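Local atomic coordinates of hypoxanthine phosphoribosyltransferase (Bacillus anthracis, PDB entry 4QYI), a protein that probably catalyses transfer of a phosphoribosyl group from phosphoribosyl pyrophosphate to hypoxanthine and guanine in purine salvage, and binds magnesium. Residues N60-Y72 and G80-I92. Sequence-based numbering, arbitrary orientation.
Sequences NDVTIDFISASSY and GKVKLLKDIDVNI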
ATOM      1  N   ASN A  60     -18.453  -4.492   1.759  1.00 54.52           N
ATOM      2  CA  ASN A  60     -18.872  -3.498   2.736  1.00 52.70           C
ATOM      3  C   ASN A  60     -18.189  -2.161   2.443  1.00 55.02           C
ATOM      4  O   ASN A  60     -17.182  -2.104   1.714  1.00 50.45           O
ATOM      5  CB  ASN A  60     -18.434  -3.880   4.155  1.00 50.92           C
ATOM      6  CG  ASN A  60     -18.962  -5.227   4.612  1.00 51.54           C
ATOM      7  OD1 ASN A  60     -18.697  -6.246   3.981  1.00 54.91           O
ATOM      8  ND2 ASN A  60     -19.632  -5.253   5.766  1.00 51.10           N
ATOM      9  N   ASP A  61     -18.738  -1.079   3.005  1.00 55.76           N
ATOM     10  CA  ASP A  61     -18.087   0.238   2.908  1.00 56.74           C
ATOM     11  C   ASP A  61     -16.808   0.134   3.702  1.00 52.61           C
ATOM     12  O   ASP A  61     -16.849  -0.072   4.904  1.00 50.97           O
ATOM     13  CB  ASP A  61     -18.876   1.401   3.554  1.00 60.98           C
ATOM     14  CG  ASP A  61     -19.907   2.001   2.621  1.00 69.45           C
ATOM     15  OD1 ASP A  61     -19.938   1.620   1.429  1.00 70.64           O
ATOM     16  OD2 ASP A  61     -20.679   2.871   3.080  1.00 85.71           O
ATOM     17  N   VAL A  62     -15.678   0.343   3.052  1.00 52.73           N
ATOM     18  CA  VAL A  62     -14.400   0.268   3.727  1.00 49.53           C
ATOM     19  C   VAL A  62     -13.640   1.589   3.727  1.00 48.61           C
ATOM     20  O   VAL A  62     -13.557   2.269   2.708  1.00 50.62           O
ATOM     21  CB  VAL A  62     -13.514  -0.811   3.053  1.00 52.11           C
ATOM     22  CG1 VAL A  62     -12.083  -0.756   3.554  1.00 49.72           C
ATOM     23  CG2 VAL A  62     -14.087  -2.217   3.262  1.00 53.31           C
ATOM     24  N   THR A  63     -13.068   1.924   4.877  1.00 47.39           N
ATOM     25  CA  THR A  63     -12.177   3.082   5.025  1.00 48.98           C
ATOM     26  C   THR A  63     -10.817   2.464   5.300  1.00 46.49           C
ATOM     27  O   THR A  63     -10.706   1.555   6.117  1.00 48.27           O
ATOM     28  CB  THR A  63     -12.559   3.982   6.203  1.00 48.55           C
ATOM     29  OG1 THR A  63     -13.778   4.629   5.900  1.00 49.87           O
ATOM     30  CG2 THR A  63     -11.490   5.079   6.466  1.00 51.39           C
ATOM     31  N   ILE A  64      -9.780   2.878   4.590  1.00 48.71           N
ATOM     32  CA  ILE A  64      -8.477   2.289   4.890  1.00 50.22           C
ATOM     33  C   ILE A  64      -7.498   3.357   5.359  1.00 47.92           C
ATOM     34  O   ILE A  64      -7.551   4.485   4.921  1.00 47.32           O
ATOM     35  CB  ILE A  64      -7.909   1.401   3.751  1.00 56.89           C
ATOM     36  CG1 ILE A  64      -6.586   0.743   4.193  1.00 62.44           C
ATOM     37  CG2 ILE A  64      -7.687   2.202   2.493  1.00 59.64           C
ATOM     38  CD1 ILE A  64      -6.165  -0.442   3.348  1.00 64.16           C
ATOM     39  N   ASP A  65      -6.610   2.985   6.268  1.00 46.47           N
ATOM     40  CA  ASP A  65      -5.575   3.900   6.733  1.00 46.96           C
ATOM     41  C   ASP A  65      -4.360   3.018   7.032  1.00 46.02           C
ATOM     42  O   ASP A  65      -4.436   1.771   6.989  1.00 45.09           O
ATOM     43  CB  ASP A  65      -6.030   4.696   7.965  1.00 46.52           C
ATOM     44  CG  ASP A  65      -5.188   5.969   8.216  1.00 49.73           C
ATOM     45  OD1 ASP A  65      -4.233   6.254   7.450  1.00 47.91           O
ATOM     46  OD2 ASP A  65      -5.505   6.710   9.173  1.00 47.99           O
ATOM     47  N   PHE A  66      -3.241   3.671   7.317  1.00 46.89           N
ATOM     48  CA  PHE A  66      -1.999   2.982   7.569  1.00 47.21           C
ATOM     49  C   PHE A  66      -1.337   3.400   8.876  1.00 46.20           C
ATOM     50  O   PHE A  66      -1.508   4.520   9.357  1.00 45.75           O
ATOM     51  CB  PHE A  66      -1.026   3.282   6.435  1.00 48.85           C
ATOM     52  CG  PHE A  66      -1.518   2.873   5.093  1.00 50.91           C
ATOM     53  CD1 PHE A  66      -1.413   1.550   4.693  1.00 53.94           C
ATOM     54  CD2 PHE A  66      -2.082   3.790   4.233  1.00 51.89           C
ATOM     55  CE1 PHE A  66      -1.872   1.144   3.464  1.00 55.11           C
ATOM     56  CE2 PHE A  66      -2.548   3.390   2.986  1.00 54.38           C
ATOM     57  CZ  PHE A  66      -2.446   2.066   2.606  1.00 55.01           C
ATOM     58  N   ILE A  67      -0.576   2.474   9.435  1.00 47.81           N
ATOM     59  CA  ILE A  67       0.197   2.742  10.624  1.00 50.96           C
ATOM     60  C   ILE A  67       1.600   2.222  10.373  1.00 50.97           C
ATOM     61  O   ILE A  67       1.789   1.220   9.678  1.00 50.17           O
ATOM     62  CB  ILE A  67      -0.431   2.125  11.897  1.00 53.63           C
ATOM     63  CG1 ILE A  67       0.300   2.613  13.143  1.00 59.26           C
ATOM     64  CG2 ILE A  67      -0.400   0.608  11.852  1.00 52.35           C
ATOM     65  CD1 ILE A  67      -0.441   2.354  14.445  1.00 60.67           C
ATOM     66  N   SER A  68       2.583   2.931  10.913  0.50 50.42           N
ATOM     67  CA  SER A  68       3.966   2.546  10.791  0.50 51.08           C
ATOM     68  C   SER A  68       4.601   2.551  12.184  0.50 53.35           C
ATOM     69  O   SER A  68       4.464   3.518  12.933  0.50 52.07           O
ATOM     70  CB  SER A  68       4.711   3.442   9.822  0.50 51.43           C
ATOM     71  OG  SER A  68       6.060   3.064   9.806  0.50 51.57           O
ATOM     72  N   ALA A  69       5.274   1.457  12.527  1.00 53.95           N
ATOM     73  CA  ALA A  69       5.918   1.319  13.827  1.00 58.18           C
ATOM     74  C   ALA A  69       7.297   0.752  13.636  1.00 64.27           C
ATOM     75  O   ALA A  69       7.490  -0.087  12.762  1.00 67.20           O
ATOM     76  CB  ALA A  69       5.106   0.383  14.695  1.00 62.82           C
ATOM     77  N   SER A  70       8.270   1.211  14.410  1.00 66.34           N
ATOM     78  CA  SER A  70       9.612   0.644  14.288  1.00 67.57           C
ATOM     79  C   SER A  70      10.111   0.110  15.619  1.00 67.27           C
ATOM     80  O   SER A  70       9.653   0.496  16.711  1.00 61.19           O
ATOM     81  CB  SER A  70      10.608   1.656  13.708  1.00 69.69           C
ATOM     82  OG  SER A  70      10.774   2.766  14.557  1.00 71.33           O
ATOM     83  N   SER A  71      11.098  -0.758  15.529  1.00 65.56           N
ATOM     84  CA  SER A  71      11.671  -1.366  16.707  1.00 64.24           C
ATOM     85  C   SER A  71      12.619  -0.477  17.477  1.00 64.90           C
ATOM     86  O   SER A  71      13.281   0.398  16.913  1.00 69.17           O
ATOM     87  CB  SER A  71      12.440  -2.623  16.298  1.00 72.84           C
ATOM     88  OG  SER A  71      13.182  -3.085  17.397  1.00 74.22           O
ATOM     89  N   TYR A  72      12.667  -0.708  18.784  1.00 73.83           N
ATOM     90  CA  TYR A  72      13.589  -0.009  19.662  1.00 74.92           C
ATOM     91  C   TYR A  72      14.838  -0.877  19.874  1.00 77.12           C
ATOM     92  O   TYR A  72      15.754  -0.460  20.559  1.00 85.90           O
ATOM     93  CB  TYR A  72      12.964   0.297  21.029  1.00 71.31           C
ATOM     94  CG  TYR A  72      12.004   1.465  21.098  1.00 68.14           C
ATOM     95  CD1 TYR A  72      12.480   2.768  21.141  1.00 70.24           C
ATOM     96  CD2 TYR A  72      10.625   1.267  21.184  1.00 65.73           C
ATOM     97  CE1 TYR A  72      11.608   3.841  21.233  1.00 69.86           C
ATOM     98  CE2 TYR A  72       9.754   2.331  21.289  1.00 65.20           C
ATOM     99  CZ  TYR A  72      10.241   3.611  21.310  1.00 67.50           C
ATOM    100  OH  TYR A  72       9.349   4.665  21.400  1.00 68.43           O
ATOM    101  N   GLY A  80       7.798  -6.204  22.678  1.00 78.82           N
ATOM    102  CA  GLY A  80       6.908  -5.684  21.625  1.00 77.32           C
ATOM    103  C   GLY A  80       6.791  -4.179  21.556  1.00 72.81           C
ATOM    104  O   GLY A  80       6.101  -3.620  20.668  1.00 71.67           O
ATOM    105  N   LYS A  81       7.475  -3.523  22.486  1.00 68.94           N
ATOM    106  CA  LYS A  81       7.464  -2.093  22.541  1.00 68.86           C
ATOM    107  C   LYS A  81       8.017  -1.594  21.225  1.00 67.38           C
ATOM    108  O   LYS A  81       9.146  -1.926  20.856  1.00 68.31           O
ATOM    109  CB  LYS A  81       8.349  -1.602  23.702  1.00 68.03           C
ATOM    110  CG  LYS A  81       8.285  -0.115  23.969  1.00 68.34           C
ATOM    111  CD  LYS A  81       9.521   0.473  24.668  1.00 70.66           C
ATOM    112  CE  LYS A  81      10.067  -0.214  25.912  1.00 72.12           C
ATOM    113  NZ  LYS A  81      11.395   0.362  26.299  1.00 73.78           N
ATOM    114  N   VAL A  82       7.214  -0.804  20.528  1.00 49.06           N
ATOM    115  CA  VAL A  82       7.636  -0.204  19.280  1.00 48.48           C
ATOM    116  C   VAL A  82       7.340   1.270  19.308  1.00 46.01           C
ATOM    117  O   VAL A  82       6.486   1.741  20.048  1.00 47.82           O
ATOM    118  CB  VAL A  82       6.946  -0.786  18.038  1.00 52.73           C
ATOM    119  CG1 VAL A  82       7.474  -2.176  17.726  1.00 57.29           C
ATOM    120  CG2 VAL A  82       5.422  -0.750  18.182  1.00 50.67           C
ATOM    121  N   LYS A  83       8.072   1.997  18.480  0.50 46.34           N
ATOM    122  CA  LYS A  83       7.943   3.429  18.345  0.50 46.00           C
ATOM    123  C   LYS A  83       6.948   3.697  17.226  0.50 46.23           C
ATOM    124  O   LYS A  83       7.120   3.177  16.116  0.50 46.96           O
ATOM    125  CB  LYS A  83       9.324   4.000  17.983  0.50 48.62           C
ATOM    126  CG  LYS A  83       9.385   5.479  17.668  0.50 49.60           C
ATOM    127  CD  LYS A  83      10.785   5.877  17.243  0.50 51.64           C
ATOM    128  CE  LYS A  83      10.852   7.177  16.450  0.50 51.13           C
ATOM    129  NZ  LYS A  83      10.207   8.383  16.993  0.50 48.59           N
ATOM    130  N   LEU A  84       5.875   4.445  17.506  0.50 42.45           N
ATOM    131  CA  LEU A  84       4.948   4.788  16.436  0.50 40.87           C
ATOM    132  C   LEU A  84       5.594   5.819  15.548  0.50 40.77           C
ATOM    133  O   LEU A  84       5.902   6.922  15.994  0.50 43.96           O
ATOM    134  CB  LEU A  84       3.643   5.382  16.949  0.50 41.23           C
ATOM    135  CG  LEU A  84       2.836   4.447  17.820  0.50 40.96           C
ATOM    136  CD1 LEU A  84       1.484   5.098  18.136  0.50 41.70           C
ATOM    137  CD2 LEU A  84       2.670   3.148  17.068  0.50 41.78           C
ATOM    138  N   LEU A  85       5.823   5.467  14.299  1.00 40.32           N
ATOM    139  CA  LEU A  85       6.396   6.405  13.340  1.00 41.76           C
ATOM    140  C   LEU A  85       5.320   7.188  12.637  1.00 41.16           C
ATOM    141  O   LEU A  85       5.529   8.339  12.281  1.00 39.14           O
ATOM    142  CB  LEU A  85       7.213   5.673  12.270  1.00 46.26           C
ATOM    143  CG  LEU A  85       8.463   4.950  12.756  1.00 51.64           C
ATOM    144  CD1 LEU A  85       9.153   4.211  11.601  1.00 55.34           C
ATOM    145  CD2 LEU A  85       9.409   5.951  13.385  1.00 50.37           C
ATOM    146  N   LYS A  86       4.185   6.542  12.394  1.00 41.16           N
ATOM    147  CA  LYS A  86       3.053   7.187  11.756  1.00 43.08           C
ATOM    148  C   LYS A  86       1.817   6.607  12.394  1.00 41.15           C
ATOM    149  O   LYS A  86       1.541   5.415  12.282  1.00 39.41           O
ATOM    150  CB  LYS A  86       3.023   6.938  10.234  1.00 48.95           C
ATOM    151  CG  LYS A  86       1.815   7.566   9.507  1.00 56.04           C
ATOM    152  CD  LYS A  86       1.870   9.092   9.519  1.00 59.06           C
ATOM    153  CE  LYS A  86       0.679   9.725   8.789  1.00 59.32           C
ATOM    154  NZ  LYS A  86      -0.655   9.546   9.474  1.00 53.25           N
ATOM    155  N   ASP A  87       1.056   7.479  13.042  1.00 40.12           N
ATOM    156  CA  ASP A  87      -0.155   7.105  13.705  1.00 39.91           C
ATOM    157  C   ASP A  87      -1.317   7.253  12.706  1.00 40.30           C
ATOM    158  O   ASP A  87      -1.152   7.808  11.632  1.00 39.70           O
ATOM    159  CB  ASP A  87      -0.360   8.053  14.878  1.00 41.48           C
ATOM    160  CG  ASP A  87      -1.294   7.508  15.941  1.00 43.36           C
ATOM    161  OD1 ASP A  87      -1.846   6.400  15.775  1.00 45.65           O
ATOM    162  OD2 ASP A  87      -1.387   8.167  17.010  1.00 42.06           O
ATOM    163  N   ILE A  88      -2.487   6.764  13.060  1.00 38.47           N
ATOM    164  CA  ILE A  88      -3.602   6.865  12.140  1.00 42.59           C
ATOM    165  C   ILE A  88      -4.201   8.267  12.077  1.00 41.48           C
ATOM    166  O   ILE A  88      -4.190   9.017  13.057  1.00 41.84           O
ATOM    167  CB  ILE A  88      -4.698   5.847  12.469  1.00 42.83           C
ATOM    168  CG1 ILE A  88      -5.214   6.034  13.891  1.00 46.63           C
ATOM    169  CG2 ILE A  88      -4.172   4.424  12.306  1.00 44.99           C
ATOM    170  CD1 ILE A  88      -6.496   5.252  14.142  1.00 50.14           C
ATOM    171  N   ASP A  89      -4.762   8.583  10.921  1.00 40.84           N
ATOM    172  CA  ASP A  89      -5.439   9.837  10.690  1.00 40.54           C
ATOM    173  C   ASP A  89      -6.940   9.689  10.836  1.00 42.20           C
ATOM    174  O   ASP A  89      -7.603  10.634  11.190  1.00 43.69           O
ATOM    175  CB  ASP A  89      -5.228  10.276   9.244  1.00 42.22           C
ATOM    176  CG  ASP A  89      -3.783  10.447   8.910  1.00 44.79           C
ATOM    177  OD1 ASP A  89      -3.117  11.166   9.659  1.00 42.88           O
ATOM    178  OD2 ASP A  89      -3.327   9.871   7.898  1.00 48.25           O
ATOM    179  N   VAL A  90      -7.476   8.521  10.516  1.00 43.38           N
ATOM    180  CA  VAL A  90      -8.929   8.334  10.538  1.00 43.68           C
ATOM    181  C   VAL A  90      -9.493   8.106  11.911  1.00 43.15           C
ATOM    182  O   VAL A  90      -8.804   7.680  12.836  1.00 40.84           O
ATOM    183  CB  VAL A  90      -9.374   7.166   9.656  1.00 47.17           C
ATOM    184  CG1 VAL A  90      -9.031   7.443   8.207  1.00 47.89           C
ATOM    185  CG2 VAL A  90      -8.748   5.848  10.126  1.00 47.41           C
ATOM    186  N   ASN A  91     -10.774   8.414  12.035  1.00 42.95           N
ATOM    187  CA  ASN A  91     -11.498   8.213  13.264  1.00 44.47           C
ATOM    188  C   ASN A  91     -11.970   6.772  13.409  1.00 44.76           C
ATOM    189  O   ASN A  91     -12.757   6.302  12.601  1.00 45.11           O
ATOM    190  CB  ASN A  91     -12.737   9.114  13.261  1.00 45.61           C
ATOM    191  CG  ASN A  91     -13.596   8.918  14.486  1.00 47.80           C
ATOM    192  OD1 ASN A  91     -13.132   8.447  15.522  1.00 47.92           O
ATOM    193  ND2 ASN A  91     -14.876   9.210  14.343  1.00 45.75           N
ATOM    194  N   ILE A  92     -11.491   6.044  14.414  1.00 43.90           N
ATOM    195  CA  ILE A  92     -11.970   4.680  14.629  1.00 45.53           C
ATOM    196  C   ILE A  92     -12.856   4.561  15.879  1.00 49.24           C
ATOM    197  O   ILE A  92     -13.277   3.464  16.245  1.00 51.91           O
ATOM    198  CB  ILE A  92     -10.845   3.667  14.753  1.00 45.07           C
ATOM    199  CG1 ILE A  92      -9.951   3.979  15.960  1.00 46.02           C
ATOM    200  CG2 ILE A  92     -10.034   3.625  13.465  1.00 47.42           C
ATOM    201  CD1 ILE A  92      -8.871   2.944  16.177  1.00 45.92           C
TER
HETATM  202  O   HOH W   1      -1.740   7.086   8.041  1.00 57.64           O
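Asp65 reaches across from strand 62-71 and takes over the pairing where the regular strand partnership with 80-92 has ended. Its CB lies against Val90 CG2 at 3.7 Å, the two side chains running alongside in opposing senses. CG stands anti to the backbone N (chi1 -161°), which carries the carboxylate over to the main chain of Asp89 and Val90. There OD2 accepts two bonds: Asp89 N, 2.7 Å away, meets the syn lone pair of Asp65 OD2, while Val90 N, 3.0 Å from OD2, comes nearly along the C-O axis. OD1 turns back to Phe66 N, which meets it from above the carboxylate plane, and is also hydrogen-bonded to a water that bridges to Phe66 O. That water accepts from Lys86 NZ, whose bent chain brings the amine to Asp87 O and into a salt bridge with Asp89 OD1 (3.0 Å). Further along, the strands pair antiparallel: Ser70 and Lys83 exchange both backbone bonds, and Ser68 N donates to Lys86 O. Leu85 and Lys86 both face Ser68, a classic beta bulge; their N-H groups reach Ser68 O from the same face of its carbonyl plane. Beyond it, Ala69 CB packs on Val82 CG2 (3.7 Å), on the face where helix 108-118 meets Val82 and Leu84. Leu85 CD1 instead rests on Ser70 CB at 3.6 Å. At the end of the pairing, Tyr72 CZ lies 3.5 Å from Lys83 CB, the two side chains roughly perpendicular. Within this chain, strand 82-84 is an outermost strand of the mixed sheet. Asp65 OD1 and Asp89 OD2 lie 3.8 Å apart, and each carboxylate also has a salt bridge to a basic side chain of another chain; with Lys86, this positive charge probably offsets the repulsion at the interface between chains.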